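Local coordinates for muscarinic toxin-like protein 3 homolog (Ophiophagus hannah, PDB 3HH7) that probably blocks nicotinic acetylcholine receptors as a homodimeric three-finger neurotoxin of king cobra venom, at residues 22-28 with 53-59. Residues are numbered along the deposited sequence.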
ATOM      1  N   TYR A  22     -15.057  -2.147  -3.342  1.00 23.72           N
ATOM      2  CA  TYR A  22     -14.102  -1.124  -3.766  1.00 21.13           C
ATOM      3  C   TYR A  22     -13.450  -0.379  -2.631  1.00 18.41           C
ATOM      4  O   TYR A  22     -14.072  -0.035  -1.627  1.00 18.43           O
ATOM      5  CB  TYR A  22     -14.768  -0.100  -4.682  1.00 21.74           C
ATOM      6  CG  TYR A  22     -14.933  -0.573  -6.093  1.00 22.74           C
ATOM      7  CD1 TYR A  22     -14.033  -0.194  -7.087  1.00 23.12           C
ATOM      8  CD2 TYR A  22     -15.988  -1.412  -6.440  1.00 24.62           C
ATOM      9  CE1 TYR A  22     -14.180  -0.630  -8.388  1.00 24.56           C
ATOM     10  CE2 TYR A  22     -16.145  -1.856  -7.741  1.00 24.48           C
ATOM     11  CZ  TYR A  22     -15.245  -1.464  -8.709  1.00 23.91           C
ATOM     12  OH  TYR A  22     -15.410  -1.907  -9.992  1.00 24.88           O
ATOM     13  N   PHE A  23     -12.173  -0.101  -2.835  1.00 15.05           N
ATOM     14  CA  PHE A  23     -11.391   0.711  -1.920  1.00 12.57           C
ATOM     15  C   PHE A  23     -10.541   1.668  -2.745  1.00 11.36           C
ATOM     16  O   PHE A  23     -10.686   1.733  -3.975  1.00 11.37           O
ATOM     17  CB  PHE A  23     -10.545  -0.180  -1.004  1.00 11.57           C
ATOM     18  CG  PHE A  23      -9.820  -1.302  -1.723  1.00 10.99           C
ATOM     19  CD1 PHE A  23     -10.434  -2.543  -1.911  1.00 11.39           C
ATOM     20  CD2 PHE A  23      -8.510  -1.134  -2.163  1.00 10.56           C
ATOM     21  CE1 PHE A  23      -9.764  -3.584  -2.533  1.00 10.06           C
ATOM     22  CE2 PHE A  23      -7.839  -2.178  -2.796  1.00 10.49           C
ATOM     23  CZ  PHE A  23      -8.469  -3.404  -2.982  1.00 10.39           C
ATOM     24  N   CYS A  24      -9.688   2.428  -2.074  1.00  9.62           N
ATOM     25  CA  CYS A  24      -8.856   3.424  -2.753  1.00  8.82           C
ATOM     26  C   CYS A  24      -7.421   2.956  -2.895  1.00  8.66           C
ATOM     27  O   CYS A  24      -6.916   2.155  -2.082  1.00  8.50           O
ATOM     28  CB  CYS A  24      -8.845   4.733  -1.965  1.00  8.96           C
ATOM     29  SG  CYS A  24     -10.477   5.376  -1.550  1.00  9.61           S
ATOM     30  N   TYR A  25      -6.740   3.488  -3.903  1.00  7.66           N
ATOM     31  CA  TYR A  25      -5.299   3.286  -3.988  1.00  8.17           C
ATOM     32  C   TYR A  25      -4.556   4.556  -4.372  1.00  7.86           C
ATOM     33  O   TYR A  25      -5.114   5.492  -4.978  1.00  7.26           O
ATOM     34  CB  TYR A  25      -4.940   2.165  -4.971  1.00  9.05           C
ATOM     35  CG  TYR A  25      -5.091   2.564  -6.425  1.00 10.28           C
ATOM     36  CD1 TYR A  25      -3.985   2.974  -7.163  1.00 10.66           C
ATOM     37  CD2 TYR A  25      -6.339   2.544  -7.043  1.00 10.19           C
ATOM     38  CE1 TYR A  25      -4.117   3.352  -8.499  1.00 10.27           C
ATOM     39  CE2 TYR A  25      -6.498   2.920  -8.369  1.00 10.70           C
ATOM     40  CZ  TYR A  25      -5.389   3.322  -9.094  1.00 10.73           C
ATOM     41  OH  TYR A  25      -5.578   3.698 -10.412  1.00 13.99           O
ATOM     42  N   LYS A  26      -3.282   4.546  -4.024  1.00  7.41           N
ATOM     43  CA  LYS A  26      -2.310   5.532  -4.460  1.00  7.53           C
ATOM     44  C   LYS A  26      -1.056   4.760  -4.865  1.00  7.89           C
ATOM     45  O   LYS A  26      -0.540   3.961  -4.098  1.00  7.20           O
ATOM     46  CB  LYS A  26      -1.994   6.529  -3.340  1.00  7.69           C
ATOM     47  CG  LYS A  26      -1.068   7.644  -3.741  1.00  8.61           C
ATOM     48  CD  LYS A  26      -0.819   8.544  -2.560  1.00  9.81           C
ATOM     49  CE  LYS A  26      -0.122   9.808  -2.983  1.00  9.28           C
ATOM     50  NZ  LYS A  26       0.282  10.583  -1.757  1.00 12.33           N
ATOM     51  N   SER A  27      -0.596   4.998  -6.084  1.00  7.43           N
ATOM     52  CA  SER A  27       0.555   4.299  -6.639  1.00  8.66           C
ATOM     53  C   SER A  27       1.565   5.324  -7.131  1.00  7.90           C
ATOM     54  O   SER A  27       1.222   6.168  -7.956  1.00  9.31           O
ATOM     55  CB  SER A  27       0.082   3.420  -7.799  1.00  8.67           C
ATOM     56  OG  SER A  27       1.165   2.765  -8.425  1.00 13.29           O
ATOM     57  N   SER A  28       2.791   5.264  -6.616  1.00  7.63           N
ATOM     58  CA  SER A  28       3.860   6.191  -6.983  1.00  8.41           C
ATOM     59  C   SER A  28       4.947   5.404  -7.692  1.00  9.33           C
ATOM     60  O   SER A  28       5.423   4.386  -7.164  1.00  8.72           O
ATOM     61  CB  SER A  28       4.436   6.848  -5.728  1.00  8.75           C
ATOM     62  OG  SER A  28       5.625   7.542  -6.024  1.00 10.43           O
ATOM     63  N   LYS A  53       7.701   3.061  -6.563  1.00 11.40           N
ATOM     64  CA  LYS A  53       8.213   3.516  -5.261  1.00 11.18           C
ATOM     65  C   LYS A  53       7.347   2.923  -4.147  1.00 10.02           C
ATOM     66  O   LYS A  53       7.854   2.327  -3.188  1.00 10.20           O
ATOM     67  CB  LYS A  53       8.234   5.045  -5.175  1.00 11.87           C
ATOM     68  CG  LYS A  53       9.320   5.711  -6.040  1.00 15.37           C
ATOM     69  CD  LYS A  53       9.848   6.974  -5.346  1.00 20.37           C
ATOM     70  CE  LYS A  53      10.409   8.046  -6.301  1.00 25.89           C
ATOM     71  NZ  LYS A  53       9.403   9.109  -6.729  1.00 26.53           N
ATOM     72  N   TYR A  54       6.031   3.082  -4.276  1.00  8.57           N
ATOM     73  CA  TYR A  54       5.110   2.477  -3.325  1.00  7.85           C
ATOM     74  C   TYR A  54       3.737   2.308  -3.927  1.00  7.65           C
ATOM     75  O   TYR A  54       3.400   2.941  -4.935  1.00  6.62           O
ATOM     76  CB  TYR A  54       5.036   3.295  -2.002  1.00  7.39           C
ATOM     77  CG  TYR A  54       4.415   4.664  -2.142  1.00  7.96           C
ATOM     78  CD1 TYR A  54       3.035   4.822  -2.231  1.00  8.90           C
ATOM     79  CD2 TYR A  54       5.212   5.801  -2.163  1.00  7.91           C
ATOM     80  CE1 TYR A  54       2.447   6.086  -2.372  1.00  7.93           C
ATOM     81  CE2 TYR A  54       4.646   7.071  -2.281  1.00  9.49           C
ATOM     82  CZ  TYR A  54       3.265   7.202  -2.383  1.00  8.57           C
ATOM     83  OH  TYR A  54       2.704   8.453  -2.534  1.00 10.01           O
ATOM     84  N   VAL A  55       2.972   1.411  -3.305  1.00  7.12           N
ATOM     85  CA  VAL A  55       1.550   1.276  -3.539  1.00  7.38           C
ATOM     86  C   VAL A  55       0.885   1.312  -2.158  1.00  6.88           C
ATOM     87  O   VAL A  55       1.357   0.671  -1.209  1.00  7.13           O
ATOM     88  CB  VAL A  55       1.188  -0.068  -4.228  1.00  7.49           C
ATOM     89  CG1 VAL A  55      -0.327  -0.278  -4.238  1.00  9.16           C
ATOM     90  CG2 VAL A  55       1.668  -0.074  -5.670  1.00  8.78           C
ATOM     91  N   TYR A  56      -0.200   2.071  -2.054  1.00  7.23           N
ATOM     92  CA  TYR A  56      -0.959   2.163  -0.823  1.00  6.84           C
ATOM     93  C   TYR A  56      -2.420   1.942  -1.128  1.00  7.11           C
ATOM     94  O   TYR A  56      -2.971   2.605  -2.024  1.00  7.31           O
ATOM     95  CB  TYR A  56      -0.756   3.547  -0.187  1.00  6.98           C
ATOM     96  CG  TYR A  56      -1.504   3.758   1.113  1.00  8.60           C
ATOM     97  CD1 TYR A  56      -1.327   2.899   2.200  1.00  8.83           C
ATOM     98  CD2 TYR A  56      -2.364   4.831   1.253  1.00  9.11           C
ATOM     99  CE1 TYR A  56      -2.014   3.102   3.408  1.00 11.25           C
ATOM    100  CE2 TYR A  56      -3.050   5.049   2.438  1.00 10.98           C
ATOM    101  CZ  TYR A  56      -2.862   4.195   3.511  1.00 11.24           C
ATOM    102  OH  TYR A  56      -3.561   4.446   4.681  1.00 12.50           O
ATOM    103  N   CYS A  57      -3.039   1.006  -0.410  1.00  6.74           N
ATOM    104  CA  CYS A  57      -4.438   0.637  -0.606  1.00  7.62           C
ATOM    105  C   CYS A  57      -5.144   0.791   0.721  1.00  8.12           C
ATOM    106  O   CYS A  57      -4.670   0.284   1.722  1.00  8.86           O
ATOM    107  CB  CYS A  57      -4.573  -0.807  -1.122  1.00  7.83           C
ATOM    108  SG  CYS A  57      -3.838  -0.992  -2.753  1.00  8.62           S
ATOM    109  N   CYS A  58      -6.266   1.501   0.720  1.00  7.61           N
ATOM    110  CA  CYS A  58      -6.917   1.888   1.957  1.00  8.00           C
ATOM    111  C   CYS A  58      -8.417   2.036   1.738  1.00  8.45           C
ATOM    112  O   CYS A  58      -8.876   2.252   0.607  1.00  8.49           O
ATOM    113  CB  CYS A  58      -6.275   3.174   2.483  1.00  8.88           C
ATOM    114  SG  CYS A  58      -6.376   4.572   1.342  1.00  8.68           S
ATOM    115  N   ARG A  59      -9.181   1.905   2.827  1.00  9.01           N
ATOM    116  CA  ARG A  59     -10.645   1.862   2.735  1.00  9.57           C
ATOM    117  C   ARG A  59     -11.400   3.154   3.073  1.00  9.77           C
ATOM    118  O   ARG A  59     -12.497   3.364   2.564  1.00 10.29           O
ATOM    119  CB  ARG A  59     -11.203   0.726   3.599  1.00  9.66           C
ATOM    120  CG  ARG A  59     -10.823  -0.637   3.110  1.00 12.51           C
ATOM    121  CD  ARG A  59     -11.743  -1.679   3.685  1.00 12.01           C
ATOM    122  NE  ARG A  59     -11.342  -2.993   3.206  1.00 12.35           N
ATOM    123  CZ  ARG A  59     -11.742  -3.527   2.057  1.00 11.88           C
ATOM    124  NH1 ARG A  59     -12.571  -2.870   1.257  1.00 14.42           N
ATOM    125  NH2 ARG A  59     -11.302  -4.732   1.706  1.00 14.59           N
TER
HETATM  126  O   HOH W   1     -13.521   1.155   1.007  1.00 26.87           O
HETATM  127  O   HOH W   2       6.851   8.996  -7.947  1.00 14.55           O
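S28, Y54 and F23 bury the most surface where strand 23-28 meets strand 54-58 in an antiparallel pair. At one end, S28 CB sits over the face of the Y54 ring, 3.6 Å from its centroid, a CH-pi contact. S28 O accepts from both K53 N (2.7 Å) and Y54 N (3.2 Å), a classic beta bulge, while S28 N donates to Y54 O (2.9 Å). K26 runs extended beside the same tyrosine, with K26 CE 3.2 Å from Y54 OH; its ammonium forms a salt bridge with the C-terminal carboxylate of Q65. Regular pairing continues through K26 with Y56 and C24 with C58. At the other end, the F23 ring packs on C57, F23 CE2 to C57 CB 3.9 Å. C24, C57 and C58 carry disulfides to C3, C45 and C63, tying the pair to the cystine core of the three-finger fold. Strand 23-31 is the middle of three in its own subunit, with 34-42 on its other side. Strand 52-58 pairs with a strand of the second subunit, continuing the sheet across the dimer.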